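Local coordinates for protein VMB-1 metallo-beta-lactamase (Vibrio alginolyticus, PDB 6LF4) that probably hydrolyses the amide bond of the beta-lactam ring in antibiotics with the help of bound zinc, giving bacteria resistance to these drugs, at residues 50-55 / 79-84; 142-147 / 164-169. All coordinates share one frame; numbering follows the deposited sequence.

Contact 1: 50-55 / 79-84; sequences HMIDTP and VVTHFH. With ZN (zinc ion), chain E; LMP ((2~{S},3~{R},4~{S})-2-[(2~{S},3~{R})-1,3-bis(oxidanyl)-1-oxidanylidene-butan-2-yl]-4-[(3~{S},5~{S})-5-(dimethylcarbamoy l)pyrrolidin-3-yl]sulfanyl-3-methyl-3,4-dihydro-2~{H}-pyrrole-5-carboxylic acid), chain G.
The imidazole of H82 takes zinc and ligand at its edge. NE2 binds zinc at 2.1 Å, and H84 ND1 and LMP O72 lie in the ring plane. H82 and H84 belong to the HxHxD motif of class B beta-lactamases. One face of the F83 ring carries H84 CD2, 3.8 Å above its centre. With H144 the two histidines bind the first zinc, and LMP O72 completes the set. LMP is hydrolysed meropenem, and O72 belongs to the carboxylate formed on ring opening. H84 NE2 is held by D178 in a second shell.

The side chains of D53 and T81 cross at about a right angle. T81 N donates to D53 OD1 at 2.8 Å and approaches nearly along its C-O axis. T81 OG1, set between the backbone N and the carbonyl carbon (chi1 57°), lies close to both OD1 and OD2. Its approach to OD1 is very short, so that length is doubtful. The T81 amide thus holds the carboxylate, probably with help from the hydroxyl, near C163 and D86 of the second zinc site.

Behind the site, strands 48-52 and 74-79 pair in parallel, joined by helix 58-69 in a beta-alpha-beta crossover. V79 N bonds to M51 O at 2.9 Å. D53 N returns a straighter bond to V79 O, 2.8 Å with an N-H...O angle of 174°. F160 of strand 158-162 touches I52, D53 and T81. I52 and V79 lie side by side on one face of the sheet, CG1 to CG1 at 3.9 Å. Farther along, the methyls I52 CG2 and T81 CG2 meet at 4.1 Å.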
ATOM      1  N   HIS A  50       1.509  13.012   2.704  1.00 33.97           N
ATOM      2  CA  HIS A  50       1.782  12.058   1.609  1.00 33.46           C
ATOM      3  C   HIS A  50       0.900  10.841   1.820  1.00 31.18           C
ATOM      4  O   HIS A  50       0.793  10.386   2.972  1.00 32.48           O
ATOM      5  CB  HIS A  50       3.262  11.705   1.599  1.00 33.30           C
ATOM      6  CG  HIS A  50       4.141  12.862   1.301  1.00 30.27           C
ATOM      7  ND1 HIS A  50       4.468  13.209   0.019  1.00 33.58           N
ATOM      8  CD2 HIS A  50       4.803  13.715   2.117  1.00 34.10           C
ATOM      9  CE1 HIS A  50       5.290  14.248   0.052  1.00 35.66           C
ATOM     10  NE2 HIS A  50       5.516  14.569   1.325  1.00 32.08           N
ATOM     11  N   MET A  51       0.275  10.377   0.743  1.00 33.39           N
ATOM     12  CA  MET A  51      -0.601   9.180   0.755  1.00 34.09           C
ATOM     13  C   MET A  51       0.202   7.977   0.272  1.00 30.61           C
ATOM     14  O   MET A  51       0.823   8.088  -0.788  1.00 32.29           O
ATOM     15  CB  MET A  51      -1.775   9.362  -0.198  1.00 37.75           C
ATOM     16  CG  MET A  51      -2.992   9.963   0.434  1.00 44.31           C
ATOM     17  SD  MET A  51      -4.371   9.716  -0.697  1.00 49.66           S
ATOM     18  CE  MET A  51      -5.112  11.344  -0.573  1.00 42.98           C
ATOM     19  N   ILE A  52       0.185   6.886   1.029  1.00 30.51           N
ATOM     20  CA  ILE A  52       0.675   5.543   0.573  1.00 31.00           C
ATOM     21  C   ILE A  52      -0.584   4.718   0.296  1.00 31.97           C
ATOM     22  O   ILE A  52      -1.305   4.438   1.270  1.00 33.04           O
ATOM     23  CB  ILE A  52       1.621   4.904   1.605  1.00 30.23           C
ATOM     24  CG1 ILE A  52       2.865   5.774   1.818  1.00 32.64           C
ATOM     25  CG2 ILE A  52       2.021   3.492   1.195  1.00 32.52           C
ATOM     26  CD1 ILE A  52       3.778   5.296   2.922  1.00 32.83           C
ATOM     27  N   ASP A  53      -0.879   4.479  -0.983  1.00 33.43           N
ATOM     28  CA  ASP A  53      -2.137   3.875  -1.507  1.00 35.63           C
ATOM     29  C   ASP A  53      -3.297   4.876  -1.364  1.00 40.23           C
ATOM     30  O   ASP A  53      -3.363   5.588  -0.351  1.00 39.84           O
ATOM     31  CB  ASP A  53      -2.465   2.550  -0.812  1.00 35.39           C
ATOM     32  CG  ASP A  53      -1.740   1.340  -1.396  1.00 40.25           C
ATOM     33  OD1 ASP A  53      -0.861   1.542  -2.277  1.00 37.57           O
ATOM     34  OD2 ASP A  53      -2.092   0.187  -0.989  1.00 38.19           O
ATOM     35  N   THR A  54      -4.200   4.930  -2.341  1.00 38.85           N
ATOM     36  CA  THR A  54      -5.467   5.686  -2.215  1.00 39.33           C
ATOM     37  C   THR A  54      -6.508   4.784  -1.563  1.00 39.70           C
ATOM     38  O   THR A  54      -6.456   3.563  -1.693  1.00 40.81           O
ATOM     39  CB  THR A  54      -5.985   6.207  -3.558  1.00 42.46           C
ATOM     40  OG1 THR A  54      -6.480   5.087  -4.294  1.00 52.74           O
ATOM     41  CG2 THR A  54      -4.927   6.936  -4.356  1.00 45.17           C
ATOM     42  N   PRO A  55      -7.480   5.358  -0.821  1.00 37.62           N
ATOM     43  CA  PRO A  55      -8.635   4.593  -0.366  1.00 36.47           C
ATOM     44  C   PRO A  55      -9.349   3.862  -1.509  1.00 34.52           C
ATOM     45  O   PRO A  55      -9.194   4.209  -2.669  1.00 37.10           O
ATOM     46  CB  PRO A  55      -9.532   5.673   0.266  1.00 36.71           C
ATOM     47  CG  PRO A  55      -8.528   6.658   0.788  1.00 38.81           C
ATOM     48  CD  PRO A  55      -7.506   6.749  -0.338  1.00 37.41           C
ATOM     49  N   VAL A  79       1.903   7.644  -3.445  1.00 26.76           N
ATOM     50  CA  VAL A  79       2.553   6.480  -4.116  1.00 27.37           C
ATOM     51  C   VAL A  79       1.526   5.340  -4.055  1.00 27.09           C
ATOM     52  O   VAL A  79       0.933   5.126  -2.997  1.00 28.38           O
ATOM     53  CB  VAL A  79       3.906   6.114  -3.474  1.00 25.19           C
ATOM     54  CG1 VAL A  79       3.761   5.679  -2.025  1.00 25.42           C
ATOM     55  CG2 VAL A  79       4.642   5.033  -4.260  1.00 29.36           C
ATOM     56  N   VAL A  80       1.312   4.659  -5.168  1.00 27.48           N
ATOM     57  CA  VAL A  80       0.411   3.474  -5.245  1.00 29.61           C
ATOM     58  C   VAL A  80       1.292   2.218  -5.256  1.00 29.42           C
ATOM     59  O   VAL A  80       2.324   2.213  -5.960  1.00 32.80           O
ATOM     60  CB  VAL A  80      -0.524   3.566  -6.460  1.00 30.18           C
ATOM     61  CG1 VAL A  80      -1.341   4.855  -6.431  1.00 33.82           C
ATOM     62  CG2 VAL A  80       0.217   3.437  -7.765  1.00 30.89           C
ATOM     63  N   THR A  81       0.907   1.209  -4.484  1.00 27.46           N
ATOM     64  CA  THR A  81       1.752   0.025  -4.180  1.00 28.34           C
ATOM     65  C   THR A  81       1.450  -1.114  -5.171  1.00 28.06           C
ATOM     66  O   THR A  81       2.299  -2.010  -5.293  1.00 28.44           O
ATOM     67  CB  THR A  81       1.684  -0.294  -2.682  1.00 30.49           C
ATOM     68  OG1 THR A  81       0.343  -0.512  -2.260  1.00 30.40           O
ATOM     69  CG2 THR A  81       2.289   0.822  -1.847  1.00 33.51           C
ATOM     70  N   HIS A  82       0.334  -1.057  -5.904  1.00 25.38           N
ATOM     71  CA  HIS A  82       0.067  -1.975  -7.039  1.00 28.67           C
ATOM     72  C   HIS A  82      -1.154  -1.493  -7.825  1.00 28.04           C
ATOM     73  O   HIS A  82      -1.849  -0.589  -7.326  1.00 27.87           O
ATOM     74  CB  HIS A  82       0.025  -3.450  -6.576  1.00 30.57           C
ATOM     75  CG  HIS A  82      -1.211  -3.895  -5.865  1.00 31.00           C
ATOM     76  ND1 HIS A  82      -1.552  -3.479  -4.591  1.00 31.15           N
ATOM     77  CD2 HIS A  82      -2.162  -4.779  -6.246  1.00 28.93           C
ATOM     78  CE1 HIS A  82      -2.657  -4.096  -4.218  1.00 31.18           C
ATOM     79  NE2 HIS A  82      -3.028  -4.907  -5.221  1.00 29.76           N
ATOM     80  N   PHE A  83      -1.388  -2.085  -9.002  1.00 28.72           N
ATOM     81  CA  PHE A  83      -2.358  -1.601 -10.023  1.00 30.43           C
ATOM     82  C   PHE A  83      -3.817  -1.871  -9.637  1.00 30.14           C
ATOM     83  O   PHE A  83      -4.651  -1.320 -10.337  1.00 30.90           O
ATOM     84  CB  PHE A  83      -2.043  -2.165 -11.414  1.00 30.11           C
ATOM     85  CG  PHE A  83      -2.468  -3.584 -11.707  1.00 31.03           C
ATOM     86  CD1 PHE A  83      -1.713  -4.668 -11.279  1.00 32.72           C
ATOM     87  CD2 PHE A  83      -3.599  -3.844 -12.466  1.00 33.86           C
ATOM     88  CE1 PHE A  83      -2.094  -5.970 -11.575  1.00 31.93           C
ATOM     89  CE2 PHE A  83      -3.977  -5.148 -12.767  1.00 31.46           C
ATOM     90  CZ  PHE A  83      -3.224  -6.209 -12.321  1.00 30.04           C
ATOM     91  N   HIS A  84      -4.125  -2.648  -8.592  1.00 29.89           N
ATOM     92  CA  HIS A  84      -5.531  -2.929  -8.174  1.00 31.60           C
ATOM     93  C   HIS A  84      -6.190  -1.667  -7.585  1.00 33.84           C
ATOM     94  O   HIS A  84      -5.473  -0.769  -7.103  1.00 30.25           O
ATOM     95  CB  HIS A  84      -5.591  -4.076  -7.165  1.00 30.76           C
ATOM     96  CG  HIS A  84      -5.231  -5.410  -7.733  1.00 28.46           C
ATOM     97  ND1 HIS A  84      -4.864  -6.476  -6.947  1.00 25.97           N
ATOM     98  CD2 HIS A  84      -5.180  -5.841  -9.007  1.00 25.62           C
ATOM     99  CE1 HIS A  84      -4.615  -7.513  -7.717  1.00 28.21           C
ATOM    100  NE2 HIS A  84      -4.804  -7.149  -8.983  1.00 26.14           N
TER
HETATM  101 ZN    ZN E 301      -4.409  -6.478  -5.198  1.00 30.71          ZN
HETATM  102  C1  LMP G 303      -9.597  -8.894  -2.002  1.00 80.33           C
HETATM  103  C2  LMP G 303      -8.612  -9.888  -1.364  1.00 79.98           C
HETATM  104  C3  LMP G 303      -7.304  -9.136  -1.388  1.00 75.81           C
HETATM  105  O7A LMP G 303      -9.742 -11.850   2.923  1.00 95.96           O
HETATM  106  C6A LMP G 303     -10.372 -11.095   3.664  1.00 93.67           C
HETATM  107  N7A LMP G 303     -10.937 -11.516   4.812  1.00 93.61           N
HETATM  108  C9A LMP G 303     -10.695 -12.856   5.352  1.00 90.50           C
HETATM  109  C8A LMP G 303     -11.829 -10.660   5.598  1.00 91.00           C
HETATM  110  C5A LMP G 303     -10.558  -9.621   3.328  1.00 93.10           C
HETATM  111  C2A LMP G 303     -11.185  -9.436   1.938  1.00 87.88           C
HETATM  112  N3A LMP G 303      -9.267  -8.920   3.261  1.00 86.87           N
HETATM  113  C4A LMP G 303      -9.190  -8.136   2.025  1.00 84.35           C
HETATM  114  C1A LMP G 303     -10.035  -8.952   1.065  1.00 87.04           C
HETATM  115  S21 LMP G 303      -9.101 -10.326   0.341  1.00 82.43           S
HETATM  116  C31 LMP G 303      -6.121  -9.690  -1.286  1.00 60.34           C
HETATM  117  O31 LMP G 303      -5.948 -10.790  -1.779  1.00 60.72           O
HETATM  118  O32 LMP G 303      -5.241  -9.084  -0.702  1.00 66.68           O
HETATM  119  N4  LMP G 303      -7.470  -7.865  -1.524  1.00 74.51           N
HETATM  120  C11 LMP G 303     -10.293  -9.431  -3.243  1.00 82.22           C
HETATM  121  C5  LMP G 303      -8.754  -7.633  -2.230  1.00 78.89           C
HETATM  122  C6  LMP G 303      -8.491  -7.328  -3.706  1.00 73.03           C
HETATM  123  C61 LMP G 303      -9.101  -5.992  -4.146  1.00 74.46           C
HETATM  124  O62 LMP G 303     -10.521  -6.079  -4.045  1.00 81.00           O
HETATM  125  C62 LMP G 303      -8.714  -5.598  -5.553  1.00 69.73           C
HETATM  126  C7  LMP G 303      -7.009  -7.424  -4.085  1.00 63.67           C
HETATM  127  O71 LMP G 303      -6.650  -8.425  -4.735  1.00 60.61           O
HETATM  128  O72 LMP G 303      -6.265  -6.492  -3.718  1.00 40.51           O

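Contact 2: 142-147 / 164-169; sequences AGHTED and FVKSLK. With ZN (zinc ion), chain E; LMP ((2~{S},3~{R},4~{S})-2-[(2~{S},3~{R})-1,3-bis(oxidanyl)-1-oxidanylidene-butan-2-yl]-4-[(3~{S},5~{S})-5-(dimethylcarbamoy l)pyrrolidin-3-yl]sulfanyl-3-methyl-3,4-dihydro-2~{H}-pyrrole-5-carboxylic acid), chain G.
H144 is a ligand of the first zinc site, and its loop packs on the F164 end of the segment that brings K166 to the bound product. H144 NE2 binds zinc at 2.0 Å. The edge of its ring meets the product in plane, with CE1 3.1 Å from LMP O71. CG anti to the backbone N (chi1 171°) carries the ring out to the metal, while CB rests 4.0 Å from F164 N.

G143 CA touches the edge of the F164 ring, 4.1 Å from CE1. The glycine backbone here has phi -157° and psi -104°, a conformation open mainly to glycine, and the backbone lies directly against the phenyl group. G143 N donates to T145 O at 3.0 Å, closing the backbone around H144.

The K166 chain is bent at its second and third torsions and brings NZ to within 2.5 Å of LMP O32, an oxygen of the other carboxylate. C163 O accepts a hydrogen bond from the same NZ. An ammonium group here would suit the carboxylate, probably steadying this end of the product.

F164 also stacks on W184 and leans on S187, M188 and V191 of helix 184-194. A142 O bonds to S187 OG. K166 N bonds to T217 OG1 of helix 212-224, and the segment as a whole follows strand 158-162.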
ATOM      1  N   ALA A 142       7.872 -10.097  -7.980  1.00 23.86           N
ATOM      2  CA  ALA A 142       6.460 -10.480  -8.127  1.00 22.86           C
ATOM      3  C   ALA A 142       6.002 -11.206  -6.863  1.00 22.94           C
ATOM      4  O   ALA A 142       6.829 -11.891  -6.189  1.00 24.59           O
ATOM      5  CB  ALA A 142       6.297 -11.301  -9.386  1.00 25.77           C
ATOM      6  N   GLY A 143       4.732 -11.034  -6.525  1.00 25.10           N
ATOM      7  CA  GLY A 143       4.065 -11.750  -5.412  1.00 27.33           C
ATOM      8  C   GLY A 143       2.568 -11.764  -5.636  1.00 26.93           C
ATOM      9  O   GLY A 143       2.126 -12.492  -6.539  1.00 24.37           O
ATOM     10  N   HIS A 144       1.840 -10.933  -4.898  1.00 25.78           N
ATOM     11  CA  HIS A 144       0.395 -10.659  -5.103  1.00 25.58           C
ATOM     12  C   HIS A 144       0.130 -10.170  -6.537  1.00 25.91           C
ATOM     13  O   HIS A 144      -0.893 -10.554  -7.094  1.00 24.26           O
ATOM     14  CB  HIS A 144      -0.098  -9.681  -4.031  1.00 29.29           C
ATOM     15  CG  HIS A 144      -1.477  -9.178  -4.287  1.00 28.47           C
ATOM     16  ND1 HIS A 144      -2.597  -9.952  -4.080  1.00 28.71           N
ATOM     17  CD2 HIS A 144      -1.906  -8.004  -4.777  1.00 30.66           C
ATOM     18  CE1 HIS A 144      -3.677  -9.269  -4.407  1.00 30.49           C
ATOM     19  NE2 HIS A 144      -3.286  -8.063  -4.844  1.00 32.87           N
ATOM     20  N   THR A 145       0.993  -9.317  -7.100  1.00 22.08           N
ATOM     21  CA  THR A 145       0.995  -8.909  -8.520  1.00 24.86           C
ATOM     22  C   THR A 145       2.455  -8.885  -9.001  1.00 26.69           C
ATOM     23  O   THR A 145       3.366  -8.949  -8.153  1.00 27.59           O
ATOM     24  CB  THR A 145       0.334  -7.537  -8.751  1.00 26.31           C
ATOM     25  OG1 THR A 145       0.986  -6.581  -7.914  1.00 25.78           O
ATOM     26  CG2 THR A 145      -1.153  -7.503  -8.469  1.00 29.18           C
ATOM     27  N   GLU A 146       2.666  -8.765 -10.308  1.00 27.19           N
ATOM     28  CA  GLU A 146       3.989  -8.527 -10.932  1.00 27.62           C
ATOM     29  C   GLU A 146       4.607  -7.238 -10.370  1.00 26.76           C
ATOM     30  O   GLU A 146       5.835  -7.183 -10.273  1.00 27.74           O
ATOM     31  CB  GLU A 146       3.826  -8.459 -12.451  1.00 32.09           C
ATOM     32  CG  GLU A 146       5.083  -8.056 -13.207  1.00 37.65           C
ATOM     33  CD  GLU A 146       4.966  -7.956 -14.726  1.00 42.07           C
ATOM     34  OE1 GLU A 146       3.823  -7.832 -15.248  1.00 48.17           O
ATOM     35  OE2 GLU A 146       6.026  -8.017 -15.395  1.00 45.89           O
ATOM     36  N   ASP A 147       3.788  -6.252 -10.006  1.00 24.51           N
ATOM     37  CA  ASP A 147       4.222  -4.839  -9.863  1.00 26.10           C
ATOM     38  C   ASP A 147       4.286  -4.426  -8.399  1.00 23.59           C
ATOM     39  O   ASP A 147       4.797  -3.320  -8.166  1.00 25.90           O
ATOM     40  CB  ASP A 147       3.298  -3.864 -10.595  1.00 25.76           C
ATOM     41  CG  ASP A 147       1.873  -3.883 -10.066  1.00 27.44           C
ATOM     42  OD1 ASP A 147       1.370  -4.975  -9.813  1.00 29.03           O
ATOM     43  OD2 ASP A 147       1.274  -2.808  -9.925  1.00 32.79           O
ATOM     44  N   PHE A 164       0.953  -7.403  -0.906  1.00 27.40           N
ATOM     45  CA  PHE A 164       2.125  -8.313  -0.902  1.00 24.96           C
ATOM     46  C   PHE A 164       2.214  -9.065   0.439  1.00 26.04           C
ATOM     47  O   PHE A 164       2.831 -10.144   0.507  1.00 25.48           O
ATOM     48  CB  PHE A 164       3.391  -7.506  -1.205  1.00 23.08           C
ATOM     49  CG  PHE A 164       4.654  -8.304  -1.264  1.00 21.93           C
ATOM     50  CD1 PHE A 164       4.913  -9.123  -2.349  1.00 23.42           C
ATOM     51  CD2 PHE A 164       5.618  -8.189  -0.270  1.00 24.25           C
ATOM     52  CE1 PHE A 164       6.104  -9.823  -2.431  1.00 20.10           C
ATOM     53  CE2 PHE A 164       6.812  -8.898  -0.361  1.00 22.18           C
ATOM     54  CZ  PHE A 164       7.035  -9.718  -1.432  1.00 20.68           C
ATOM     55  N   VAL A 165       1.636  -8.516   1.495  1.00 27.73           N
ATOM     56  CA  VAL A 165       1.754  -9.086   2.861  1.00 29.70           C
ATOM     57  C   VAL A 165       0.358  -9.439   3.364  1.00 28.20           C
ATOM     58  O   VAL A 165      -0.523  -8.568   3.304  1.00 31.51           O
ATOM     59  CB  VAL A 165       2.467  -8.108   3.813  1.00 31.41           C
ATOM     60  CG1 VAL A 165       2.515  -8.666   5.228  1.00 33.22           C
ATOM     61  CG2 VAL A 165       3.871  -7.791   3.303  1.00 31.30           C
ATOM     62  N   LYS A 166       0.195 -10.656   3.864  1.00 29.61           N
ATOM     63  CA  LYS A 166      -1.100 -11.118   4.442  1.00 33.16           C
ATOM     64  C   LYS A 166      -1.048 -10.958   5.971  1.00 34.12           C
ATOM     65  O   LYS A 166       0.053 -11.034   6.560  1.00 35.29           O
ATOM     66  CB  LYS A 166      -1.362 -12.540   3.947  1.00 32.88           C
ATOM     67  CG  LYS A 166      -1.465 -12.686   2.436  1.00 33.85           C
ATOM     68  CD  LYS A 166      -2.644 -11.969   1.801  1.00 39.54           C
ATOM     69  CE  LYS A 166      -2.302 -11.340   0.462  1.00 40.97           C
ATOM     70  NZ  LYS A 166      -3.121 -10.134   0.158  1.00 43.10           N
ATOM     71  N   SER A 167      -2.203 -10.723   6.595  1.00 37.45           N
ATOM     72  CA  SER A 167      -2.383 -10.710   8.068  1.00 37.53           C
ATOM     73  C   SER A 167      -2.147 -12.129   8.619  1.00 36.10           C
ATOM     74  O   SER A 167      -2.235 -13.100   7.842  1.00 34.98           O
ATOM     75  CB  SER A 167      -3.737 -10.141   8.419  1.00 41.19           C
ATOM     76  OG  SER A 167      -4.768 -11.057   8.076  1.00 39.74           O
ATOM     77  N   LEU A 168      -1.722 -12.248   9.877  1.00 37.95           N
ATOM     78  CA  LEU A 168      -1.362 -13.552  10.510  1.00 41.37           C
ATOM     79  C   LEU A 168      -2.529 -14.548  10.398  1.00 43.47           C
ATOM     80  O   LEU A 168      -2.268 -15.744  10.119  1.00 44.83           O
ATOM     81  CB  LEU A 168      -1.027 -13.324  11.985  1.00 45.93           C
ATOM     82  CG  LEU A 168       0.445 -13.088  12.301  1.00 49.33           C
ATOM     83  CD1 LEU A 168       0.639 -12.890  13.800  1.00 48.31           C
ATOM     84  CD2 LEU A 168       1.302 -14.238  11.788  1.00 53.36           C
ATOM     85  N   LYS A 169      -3.743 -14.054  10.632  1.00 42.94           N
ATOM     86  CA  LYS A 169      -5.016 -14.820  10.687  1.00 51.14           C
ATOM     87  C   LYS A 169      -5.372 -15.362   9.302  1.00 47.55           C
ATOM     88  O   LYS A 169      -6.028 -16.414   9.226  1.00 43.43           O
ATOM     89  CB  LYS A 169      -6.154 -13.914  11.171  1.00 51.67           C
ATOM     90  CG  LYS A 169      -6.243 -13.755  12.681  1.00 58.91           C
ATOM     91  CD  LYS A 169      -6.976 -12.504  13.127  1.00 63.00           C
ATOM     92  CE  LYS A 169      -8.246 -12.209  12.353  1.00 70.18           C
ATOM     93  NZ  LYS A 169      -8.843 -10.913  12.761  1.00 70.41           N
TER
HETATM   94 ZN    ZN E 301      -4.409  -6.478  -5.198  1.00 30.71          ZN
HETATM   95  C1  LMP G 303      -9.597  -8.894  -2.002  1.00 80.33           C
HETATM   96  C2  LMP G 303      -8.612  -9.888  -1.364  1.00 79.98           C
HETATM   97  C3  LMP G 303      -7.304  -9.136  -1.388  1.00 75.81           C
HETATM   98  O7A LMP G 303      -9.742 -11.850   2.923  1.00 95.96           O
HETATM   99  C6A LMP G 303     -10.372 -11.095   3.664  1.00 93.67           C
HETATM  100  N7A LMP G 303     -10.937 -11.516   4.812  1.00 93.61           N
HETATM  101  C9A LMP G 303     -10.695 -12.856   5.352  1.00 90.50           C
HETATM  102  C8A LMP G 303     -11.829 -10.660   5.598  1.00 91.00           C
HETATM  103  C5A LMP G 303     -10.558  -9.621   3.328  1.00 93.10           C
HETATM  104  C2A LMP G 303     -11.185  -9.436   1.938  1.00 87.88           C
HETATM  105  N3A LMP G 303      -9.267  -8.920   3.261  1.00 86.87           N
HETATM  106  C4A LMP G 303      -9.190  -8.136   2.025  1.00 84.35           C
HETATM  107  C1A LMP G 303     -10.035  -8.952   1.065  1.00 87.04           C
HETATM  108  S21 LMP G 303      -9.101 -10.326   0.341  1.00 82.43           S
HETATM  109  C31 LMP G 303      -6.121  -9.690  -1.286  1.00 60.34           C
HETATM  110  O31 LMP G 303      -5.948 -10.790  -1.779  1.00 60.72           O
HETATM  111  O32 LMP G 303      -5.241  -9.084  -0.702  1.00 66.68           O
HETATM  112  N4  LMP G 303      -7.470  -7.865  -1.524  1.00 74.51           N
HETATM  113  C11 LMP G 303     -10.293  -9.431  -3.243  1.00 82.22           C
HETATM  114  C5  LMP G 303      -8.754  -7.633  -2.230  1.00 78.89           C
HETATM  115  C6  LMP G 303      -8.491  -7.328  -3.706  1.00 73.03           C
HETATM  116  C61 LMP G 303      -9.101  -5.992  -4.146  1.00 74.46           C
HETATM  117  O62 LMP G 303     -10.521  -6.079  -4.045  1.00 81.00           O
HETATM  118  C62 LMP G 303      -8.714  -5.598  -5.553  1.00 69.73           C
HETATM  119  C7  LMP G 303      -7.009  -7.424  -4.085  1.00 63.67           C
HETATM  120  O71 LMP G 303      -6.650  -8.425  -4.735  1.00 60.61           O
HETATM  121  O72 LMP G 303      -6.265  -6.492  -3.718  1.00 40.51           O

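Overall arrangement
Both contacts are buried, but contact 1 lies nearer the centre of the chain, and contact 2 runs out to exposed L168 and K169. Contact 1 joins two neighbouring strands of the larger sheet, and its parallel backbone bonds and apolar packing lead into its zinc-binding histidines. Contact 2 joins two loops of the second sheet's half, and rests on van der Waals packing rather than bonds between its segments. They meet at the first zinc ion, where each supplies part of the ligand set, and the H82 and H144 rings stand nearly perpendicular. A weak bond from F83 N to D147 OD2 also ties the two.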